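PDB 5B6T: glycosyl hydrolase family 62 protein, which hydrolyses terminal alpha-L-arabinofuranosidic bonds, probably stripping arabinose side groups from the xylan backbone of arabinoxylan. Local coordinates for residues Q24-P29 with A42-T47; L287-D292 with L302-G307; Y50-I55 with A82-F87. All coordinates share one frame; numbering follows the deposited sequence.

Interaction 1: residues Q24-P29 with A42-T47; sequences QGIKDP and ASTAKT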
loop_
_atom_site.group_PDB
_atom_site.type_symbol
_atom_site.label_atom_id
_atom_site.label_comp_id
_atom_site.label_asym_id
_atom_site.label_seq_id
_atom_site.Cartn_x
_atom_site.Cartn_y
_atom_site.Cartn_z
ATOM N N GLN A 24 -10.976 15.268 -1.967
ATOM C CA GLN A 24 -11.934 14.723 -1.018
ATOM C C GLN A 24 -11.323 13.664 -0.082
ATOM O O GLN A 24 -11.652 13.635 1.100
ATOM C CB GLN A 24 -13.158 14.188 -1.769
ATOM C CG GLN A 24 -13.922 15.369 -2.421
ATOM C CD GLN A 24 -15.047 15.024 -3.413
ATOM O OE1 GLN A 24 -16.143 15.612 -3.335
ATOM N NE2 GLN A 24 -14.791 14.143 -4.356
ATOM N N GLY A 25 -10.414 12.834 -0.595
ATOM C CA GLY A 25 -9.771 11.804 0.205
ATOM C C GLY A 25 -8.256 11.809 -0.004
ATOM O O GLY A 25 -7.769 12.091 -1.104
ATOM N N ILE A 26 -7.514 11.483 1.052
ATOM C CA ILE A 26 -6.067 11.189 0.963
ATOM C C ILE A 26 -5.955 9.715 1.281
ATOM O O ILE A 26 -6.484 9.262 2.284
ATOM C CB ILE A 26 -5.235 12.018 1.952
ATOM C CG1 ILE A 26 -5.401 13.498 1.650
ATOM C CG2 ILE A 26 -3.776 11.603 1.962
ATOM C CD1 ILE A 26 -4.918 13.939 0.305
ATOM N N LYS A 27 -5.307 8.960 0.384
ATOM C CA LYS A 27 -5.517 7.527 0.311
ATOM C C LYS A 27 -4.224 6.738 0.050
ATOM O O LYS A 27 -3.222 7.273 -0.398
ATOM C CB LYS A 27 -6.490 7.222 -0.830
ATOM C CG LYS A 27 -7.882 7.793 -0.627
ATOM C CD LYS A 27 -8.843 7.255 -1.678
ATOM C CE LYS A 27 -9.193 5.806 -1.421
ATOM N NZ LYS A 27 -9.920 5.232 -2.580
ATOM N N ASP A 28 -4.298 5.440 0.316
ATOM C CA ASP A 28 -3.362 4.467 -0.216
ATOM C C ASP A 28 -1.881 4.777 0.102
ATOM O O ASP A 28 -1.036 4.736 -0.800
ATOM C CB ASP A 28 -3.519 4.358 -1.747
ATOM C CG ASP A 28 -4.959 4.326 -2.219
ATOM O OD1 ASP A 28 -5.779 3.683 -1.558
ATOM O OD2 ASP A 28 -5.217 4.951 -3.297
ATOM N N PRO A 29 -1.546 5.067 1.376
ATOM C CA PRO A 29 -0.231 5.610 1.655
ATOM C C PRO A 29 0.912 4.626 1.512
ATOM O O PRO A 29 0.767 3.441 1.842
ATOM C CB PRO A 29 -0.333 6.051 3.136
ATOM C CG PRO A 29 -1.405 5.169 3.697
ATOM C CD PRO A 29 -2.390 5.016 2.590
ATOM N N ALA A 42 0.943 9.463 -1.250
ATOM C CA ALA A 42 -0.451 9.074 -1.143
ATOM C C ALA A 42 -1.179 9.434 -2.417
ATOM O O ALA A 42 -0.720 10.315 -3.162
ATOM C CB ALA A 42 -1.086 9.781 0.059
ATOM N N SER A 43 -2.307 8.753 -2.647
ATOM C CA SER A 43 -3.251 9.179 -3.688
ATOM C C SER A 43 -4.053 10.382 -3.225
ATOM O O SER A 43 -4.520 10.427 -2.101
ATOM C CB SER A 43 -4.259 8.076 -4.024
ATOM O OG SER A 43 -3.592 6.877 -4.325
ATOM N N THR A 44 -4.234 11.356 -4.116
ATOM C CA THR A 44 -5.314 12.338 -3.961
ATOM C C THR A 44 -6.546 11.812 -4.692
ATOM O O THR A 44 -6.422 11.328 -5.830
ATOM C CB THR A 44 -4.912 13.720 -4.507
ATOM O OG1 THR A 44 -4.649 13.668 -5.929
ATOM C CG2 THR A 44 -3.666 14.221 -3.822
ATOM N N ALA A 45 -7.713 11.893 -4.056
ATOM C CA ALA A 45 -8.928 11.346 -4.608
ATOM C C ALA A 45 -10.075 12.320 -4.554
ATOM O O ALA A 45 -10.363 12.939 -3.495
ATOM C CB ALA A 45 -9.328 10.073 -3.890
ATOM N N LYS A 46 -10.762 12.422 -5.692
ATOM C CA LYS A 46 -12.012 13.161 -5.796
ATOM C C LYS A 46 -12.815 12.604 -6.973
ATOM O O LYS A 46 -12.296 11.815 -7.746
ATOM C CB LYS A 46 -11.752 14.668 -5.967
ATOM C CG LYS A 46 -10.727 15.023 -7.035
ATOM C CD LYS A 46 -10.553 16.526 -7.143
ATOM C CE LYS A 46 -9.431 16.860 -8.102
ATOM N NZ LYS A 46 -9.324 18.320 -8.373
ATOM N N THR A 47 -14.067 13.050 -7.131
ATOM C CA THR A 47 -14.894 12.582 -8.239
ATOM C C THR A 47 -14.180 12.772 -9.567
ATOM O O THR A 47 -14.299 11.944 -10.449
ATOM C CB THR A 47 -16.223 13.388 -8.276
ATOM O OG1 THR A 47 -16.917 13.143 -7.060
ATOM C CG2 THR A 47 -17.112 12.979 -9.469
#

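Interaction 2: residues L287-D292 with L302-G307; sequences LYQGLD and LPWKLG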
loop_
_atom_site.group_PDB
_atom_site.type_symbol
_atom_site.label_atom_id
_atom_site.label_comp_id
_atom_site.label_asym_id
_atom_site.label_seq_id
_atom_site.Cartn_x
_atom_site.Cartn_y
_atom_site.Cartn_z
ATOM N N LEU A 287 0.244 2.358 8.857
ATOM C CA LEU A 287 -0.291 3.633 8.379
ATOM C C LEU A 287 -1.406 3.276 7.402
ATOM O O LEU A 287 -1.163 2.552 6.444
ATOM C CB LEU A 287 0.827 4.424 7.685
ATOM C CG LEU A 287 0.429 5.818 7.169
ATOM C CD1 LEU A 287 0.027 6.812 8.233
ATOM C CD2 LEU A 287 1.600 6.361 6.358
ATOM N N TYR A 288 -2.622 3.739 7.669
ATOM C CA TYR A 288 -3.785 3.228 6.943
ATOM C C TYR A 288 -4.728 4.376 6.616
ATOM O O TYR A 288 -4.557 5.502 7.115
ATOM C CB TYR A 288 -4.469 2.164 7.786
ATOM C CG TYR A 288 -5.274 2.713 8.947
ATOM C CD1 TYR A 288 -4.664 3.112 10.146
ATOM C CD2 TYR A 288 -6.651 2.805 8.874
ATOM C CE1 TYR A 288 -5.396 3.616 11.202
ATOM C CE2 TYR A 288 -7.392 3.306 9.925
ATOM C CZ TYR A 288 -6.763 3.716 11.091
ATOM O OH TYR A 288 -7.518 4.172 12.162
ATOM N N GLN A 289 -5.735 4.082 5.812
ATOM C CA GLN A 289 -6.813 5.010 5.567
ATOM C C GLN A 289 -8.110 4.559 6.216
ATOM O O GLN A 289 -8.491 3.370 6.162
ATOM C CB GLN A 289 -7.065 5.231 4.061
ATOM C CG GLN A 289 -7.468 3.977 3.290
ATOM C CD GLN A 289 -7.628 4.189 1.805
ATOM O OE1 GLN A 289 -7.010 5.072 1.197
ATOM N NE2 GLN A 289 -8.463 3.338 1.192
ATOM N N GLY A 290 -8.793 5.538 6.827
ATOM C CA GLY A 290 -10.088 5.347 7.459
ATOM C C GLY A 290 -11.001 6.480 7.082
ATOM O O GLY A 290 -10.593 7.434 6.418
ATOM N N LEU A 291 -12.262 6.381 7.495
ATOM C CA LEU A 291 -13.220 7.442 7.228
ATOM C C LEU A 291 -14.397 7.380 8.183
ATOM O O LEU A 291 -14.639 6.372 8.859
ATOM C CB LEU A 291 -13.704 7.423 5.778
ATOM C CG LEU A 291 -14.841 6.463 5.414
ATOM C CD1 LEU A 291 -15.208 6.707 3.984
ATOM C CD2 LEU A 291 -14.485 5.004 5.611
ATOM N N ASP A 292 -15.128 8.488 8.262
ATOM C CA ASP A 292 -16.307 8.547 9.119
ATOM C C ASP A 292 -17.312 7.453 8.697
ATOM O O ASP A 292 -17.634 7.325 7.524
ATOM C CB ASP A 292 -16.911 9.944 8.984
ATOM C CG ASP A 292 -18.161 10.173 9.826
ATOM O OD1 ASP A 292 -18.890 9.254 10.192
ATOM O OD2 ASP A 292 -18.445 11.357 10.050
ATOM N N LEU A 302 -15.346 9.873 -1.202
ATOM C CA LEU A 302 -15.390 9.557 0.228
ATOM C C LEU A 302 -14.256 10.257 0.987
ATOM O O LEU A 302 -13.112 10.343 0.497
ATOM C CB LEU A 302 -15.292 8.052 0.471
ATOM C CG LEU A 302 -16.497 7.216 0.041
ATOM C CD1 LEU A 302 -16.083 5.752 0.047
ATOM C CD2 LEU A 302 -17.727 7.450 0.906
ATOM N N PRO A 303 -14.539 10.725 2.207
ATOM C CA PRO A 303 -13.531 11.503 2.929
ATOM C C PRO A 303 -12.509 10.664 3.702
ATOM O O PRO A 303 -12.415 10.727 4.925
ATOM C CB PRO A 303 -14.389 12.381 3.858
ATOM C CG PRO A 303 -15.581 11.544 4.129
ATOM C CD PRO A 303 -15.863 10.784 2.872
ATOM N N TRP A 304 -11.691 9.947 2.957
ATOM C CA TRP A 304 -10.598 9.149 3.562
ATOM C C TRP A 304 -9.537 10.048 4.166
ATOM O O TRP A 304 -9.157 11.065 3.580
ATOM C CB TRP A 304 -9.934 8.225 2.531
ATOM C CG TRP A 304 -10.837 7.203 1.947
ATOM C CD1 TRP A 304 -11.496 7.295 0.773
ATOM C CD2 TRP A 304 -11.172 5.925 2.500
ATOM N NE1 TRP A 304 -12.211 6.154 0.536
ATOM C CE2 TRP A 304 -12.038 5.295 1.595
ATOM C CE3 TRP A 304 -10.831 5.261 3.675
ATOM C CZ2 TRP A 304 -12.592 4.033 1.837
ATOM C CZ3 TRP A 304 -11.352 3.987 3.909
ATOM C CH2 TRP A 304 -12.233 3.388 3.002
ATOM N N LYS A 305 -9.030 9.629 5.329
ATOM C CA LYS A 305 -7.922 10.299 6.031
ATOM C C LYS A 305 -6.976 9.212 6.510
ATOM O O LYS A 305 -7.377 8.063 6.666
ATOM C CB LYS A 305 -8.446 11.148 7.203
ATOM C CG LYS A 305 -9.484 12.180 6.737
ATOM C CD LYS A 305 -10.078 12.982 7.860
ATOM C CE LYS A 305 -11.381 13.623 7.442
ATOM N NZ LYS A 305 -11.293 14.528 6.249
ATOM N N LEU A 306 -5.728 9.586 6.732
ATOM C CA LEU A 306 -4.706 8.633 7.182
ATOM C C LEU A 306 -4.592 8.670 8.701
ATOM O O LEU A 306 -4.532 9.752 9.294
ATOM C CB LEU A 306 -3.346 8.974 6.558
ATOM C CG LEU A 306 -3.312 9.150 5.028
ATOM C CD1 LEU A 306 -1.892 9.325 4.542
ATOM C CD2 LEU A 306 -4.004 8.003 4.307
ATOM N N GLY A 307 -4.529 7.491 9.291
ATOM C CA GLY A 307 -4.193 7.291 10.697
ATOM C C GLY A 307 -3.123 6.241 10.886
ATOM O O GLY A 307 -2.626 5.638 9.906
HETATM O O HOH W 1 -13.955 10.926 7.254
#

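Interaction 3: residues Y50-I55 with A82-F87; sequences YNLVYI and AAPQVF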
loop_
_atom_site.group_PDB
_atom_site.type_symbol
_atom_site.label_atom_id
_atom_site.label_comp_id
_atom_site.label_asym_id
_atom_site.label_seq_id
_atom_site.Cartn_x
_atom_site.Cartn_y
_atom_site.Cartn_z
ATOM N N TYR A 50 -7.729 11.079 -9.829
ATOM C CA TYR A 50 -6.671 10.682 -8.918
ATOM C C TYR A 50 -5.343 11.173 -9.405
ATOM O O TYR A 50 -5.041 11.109 -10.593
ATOM C CB TYR A 50 -6.589 9.168 -8.845
ATOM C CG TYR A 50 -7.683 8.542 -8.020
ATOM C CD1 TYR A 50 -8.971 8.415 -8.504
ATOM C CD2 TYR A 50 -7.405 8.048 -6.761
ATOM C CE1 TYR A 50 -9.978 7.854 -7.728
ATOM C CE2 TYR A 50 -8.373 7.474 -5.991
ATOM C CZ TYR A 50 -9.670 7.374 -6.459
ATOM O OH TYR A 50 -10.620 6.781 -5.639
ATOM N N ASN A 51 -4.507 11.616 -8.466
ATOM C CA ASN A 51 -3.083 11.849 -8.743
ATOM C C ASN A 51 -2.335 11.532 -7.419
ATOM O O ASN A 51 -2.872 10.848 -6.552
ATOM C CB ASN A 51 -2.855 13.262 -9.342
ATOM C CG ASN A 51 -1.580 13.376 -10.207
ATOM O OD1 ASN A 51 -1.623 13.351 -11.454
ATOM N ND2 ASN A 51 -0.472 13.619 -9.570
ATOM N N LEU A 52 -1.116 12.003 -7.279
ATOM C CA LEU A 52 -0.252 11.607 -6.175
ATOM C C LEU A 52 0.320 12.833 -5.493
ATOM O O LEU A 52 0.607 13.843 -6.129
ATOM C CB LEU A 52 0.912 10.745 -6.692
ATOM C CG LEU A 52 0.553 9.405 -7.351
ATOM C CD1 LEU A 52 1.778 8.716 -7.956
ATOM C CD2 LEU A 52 -0.107 8.446 -6.372
ATOM N N VAL A 53 0.520 12.688 -4.189
ATOM C CA VAL A 53 1.106 13.750 -3.373
ATOM C C VAL A 53 2.228 13.178 -2.483
ATOM O O VAL A 53 2.163 12.017 -2.040
ATOM C CB VAL A 53 0.002 14.453 -2.563
ATOM C CG1 VAL A 53 -0.631 13.524 -1.553
ATOM C CG2 VAL A 53 0.521 15.742 -1.931
ATOM N N TYR A 54 3.243 14.018 -2.243
ATOM C CA TYR A 54 4.362 13.738 -1.377
ATOM C C TYR A 54 4.245 14.642 -0.151
ATOM O O TYR A 54 3.953 15.855 -0.272
ATOM C CB TYR A 54 5.678 14.006 -2.100
ATOM C CG TYR A 54 6.900 14.030 -1.228
ATOM C CD1 TYR A 54 7.415 12.849 -0.693
ATOM C CD2 TYR A 54 7.600 15.216 -0.966
ATOM C CE1 TYR A 54 8.543 12.851 0.106
ATOM C CE2 TYR A 54 8.724 15.216 -0.155
ATOM C CZ TYR A 54 9.213 14.032 0.364
ATOM O OH TYR A 54 10.346 14.036 1.158
ATOM N N ILE A 55 4.403 14.023 1.021
ATOM C CA ILE A 55 4.242 14.683 2.305
ATOM C C ILE A 55 5.428 14.295 3.175
ATOM O O ILE A 55 5.744 13.125 3.256
ATOM C CB ILE A 55 2.939 14.226 2.994
ATOM C CG1 ILE A 55 1.742 14.265 2.015
ATOM C CG2 ILE A 55 2.679 15.068 4.247
ATOM C CD1 ILE A 55 0.468 13.618 2.563
ATOM N N ALA A 82 -2.383 6.581 -9.262
ATOM C CA ALA A 82 -2.920 6.225 -7.939
ATOM C C ALA A 82 -2.165 5.078 -7.290
ATOM O O ALA A 82 -1.587 4.233 -7.984
ATOM C CB ALA A 82 -4.393 5.888 -8.010
ATOM N N ALA A 83 -2.215 5.080 -5.964
ATOM C CA ALA A 83 -1.757 3.974 -5.101
ATOM C C ALA A 83 -0.257 3.710 -5.208
ATOM O O ALA A 83 0.200 2.733 -5.819
ATOM C CB ALA A 83 -2.599 2.706 -5.313
ATOM N N PRO A 84 0.526 4.585 -4.589
ATOM C CA PRO A 84 1.959 4.533 -4.752
ATOM C C PRO A 84 2.664 3.537 -3.806
ATOM O O PRO A 84 2.150 3.195 -2.728
ATOM C CB PRO A 84 2.378 5.960 -4.414
ATOM C CG PRO A 84 1.395 6.393 -3.373
ATOM C CD PRO A 84 0.106 5.739 -3.761
ATOM N N GLN A 85 3.886 3.135 -4.193
ATOM C CA GLN A 85 4.791 2.366 -3.352
ATOM C C GLN A 85 6.177 2.914 -3.589
ATOM O O GLN A 85 6.651 2.864 -4.709
ATOM C CB GLN A 85 4.783 0.872 -3.700
ATOM C CG GLN A 85 5.715 0.074 -2.787
ATOM C CD GLN A 85 6.158 -1.235 -3.386
ATOM O OE1 GLN A 85 6.170 -1.427 -4.592
ATOM N NE2 GLN A 85 6.588 -2.132 -2.518
ATOM N N VAL A 86 6.825 3.424 -2.550
ATOM C CA VAL A 86 8.189 3.932 -2.657
ATOM C C VAL A 86 9.208 2.971 -2.056
ATOM O O VAL A 86 8.975 2.399 -0.996
ATOM C CB VAL A 86 8.342 5.347 -2.007
ATOM C CG1 VAL A 86 8.141 5.319 -0.492
ATOM C CG2 VAL A 86 9.705 5.954 -2.353
ATOM N N PHE A 87 10.363 2.845 -2.692
ATOM C CA PHE A 87 11.472 2.043 -2.141
ATOM C C PHE A 87 12.754 2.423 -2.859
ATOM O O PHE A 87 12.714 2.983 -3.958
ATOM C CB PHE A 87 11.253 0.506 -2.254
ATOM C CG PHE A 87 11.009 0.025 -3.653
ATOM C CD1 PHE A 87 12.067 -0.401 -4.453
ATOM C CD2 PHE A 87 9.717 -0.065 -4.170
ATOM C CE1 PHE A 87 11.852 -0.823 -5.748
ATOM C CE2 PHE A 87 9.511 -0.488 -5.481
ATOM C CZ PHE A 87 10.573 -0.910 -6.239
#

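Interaction 1: residues Q24-P29 with A42-T47
Ala45 O takes two backbone donors at once, Gln24 N and Gly25 N, each 2.9 Å away. The Gly25 bond is the straighter, 159° at its hydrogen, and two residues facing one make this a classic beta bulge. From the bulge on, the strands pair antiparallel: Gly25 with Ala45 and Lys27 with Ser43 are hydrogen-bonded pairs, and Ile26 with Thr44 is the non-hydrogen-bonded pair between them. At the far end Ser43 OG gives its proton to Asp28 OD2 at 2.7 Å, using the anti lone pair of the carboxylate oxygen. Ala83 N, on strand 82-89 of the next sheet, also bonds to this hydroxyl, which joins the Asp28 corner to that strand. Asp28 has a left-handed backbone conformation (phi 56°), and the chain turns a corner there.

On the Lys27 face, the lysine lays its CD 3.6 Å from Ala45 CB. Its chain then bends at chi3 (73°), and the ammonium ends on Tyr299 OH and a bound glycerol. On the other face, Ile26 CG2 rests 3.8 Å from Ala42 CB, while Ala42 CB also lies 3.3 Å from Lys27 O.

The glycerol, held by Asp28 OD2 as well as Lys27 NZ, is consistent with a pocket here. The pairing itself is a beta hairpin, the first two strands of a four-stranded blade in the five-bladed beta-propeller known for family 62.

Interaction 2: residues L287-D292 with L302-G307
Leu287 to Leu291 and Trp304 to Gly307 meet in the sheet that closes the propeller ring, where strand 305-311 pairs with strand 285-290 on one side and with the N-terminal strand 7-9 on the other. Tyr288 with Gly307 and Gly290 with Lys305 are antiparallel hydrogen-bonded pairs. Gly290 N reaches Lys305 O at 2.9 Å, with the donor nearly along the C=O axis. Between these pairs Leu306 CA lies 3.1 Å from Tyr288 O in a CA-H...O contact.

The Tyr288 ring folds back over Gly307, whose N lies over one ring face and whose C is 3.5 Å from CE1.

The indole of Trp304 is sandwiched. Over one face lies the Gln289 amide, its plane 21° from the ring. With chi1 at 61°, Gln289 CG sits between its own backbone N and carbonyl carbon, which puts CG against the indole, 3.6 Å from Trp304 CE3. Over the opposite face Leu291 makes a CH-pi contact, CD2 being 4.0 Å from the centroid of the six-membered ring, while its CD1 packs 3.8 Å from Leu302 CB. An alanine in place of Trp304 would probably leave the Gln289 amide without its flat support and open a gap beside Leu291. Past the strand pairing, Pro303 centres an inverse gamma turn, and a water joins Pro303 O to Asp292 N at 2.8 and 2.9 Å.

Both ends of the Gln289 amide are engaged, NE2 with Ser264 OG and OE1 with Asp28 N. Those bonds fix its rotation while the indole backs its face, so Gln289 is likely to act from a second shell, holding the Asp28 backbone next to the glycerol.

Interaction 3: residues Y50-I55 with A82-F87
Leu52 lays one methyl, CD2, against the ring of Pro84, 3.8 Å from CD and 3.9 Å from CG. The two side chains slide past each other in opposite directions, and CD2 also lies 3.9 Å from Ala82 CA. A chi1 of -63° sets Leu52 CG anti to the carbonyl carbon, and CD2 is the methyl that makes the contact. Two residues earlier on each strand, Tyr50 CD2 meets Ala82 CB at 3.9 Å, and Tyr50 CB is 4.0 Å from the same methyl, which approaches the ring obliquely.

This is packing between neighbouring blades of the propeller. Strand 49-57 is third in its four-stranded sheet and strand 82-89 opens the next one, and the short segments run at 34° to each other with axes 6.6 Å apart at their closest. The contact is wholly apolar and small, 199 Å² summed over both sides, and is carried by Tyr50 and Leu52 on one strand and Ala82 and Pro84 on the other. Pro84 also touches Phe41 of strand 37-46, and Gln100 of strand 94-100 touches Ala82.

The hydroxyl of Tyr50 finds its partners elsewhere: it bonds to Asn300 OD1 and only weakly to Lys27 NZ, and the tyrosine side chain comes about 3 Å from the bound glycerol at the nearest atoms.

In the fold
Interaction 1 sits between the other two, its centre 9 Å from each, whereas interactions 2 and 3 lie 15 Å apart without touching. Toward interaction 2 the probable backbone bond Ile26 N to Trp304 O, 3.0 Å, bridges the first blade and the closing one. Toward interaction 3 it shares a sheet, with Thr44 N on Asn51 O at 2.8 Å, and Ala45 CB packs 3.5 Å from Tyr50 CE2. All three come near the bound glycerol, with Asp28 and Tyr50 about 3 Å and Gln289 about 5 Å from it. The glycerol and the calcium ion, about 5 Å from the Asp28 and Ala83 side chains, are consistent with a central pocket that probably binds substrate.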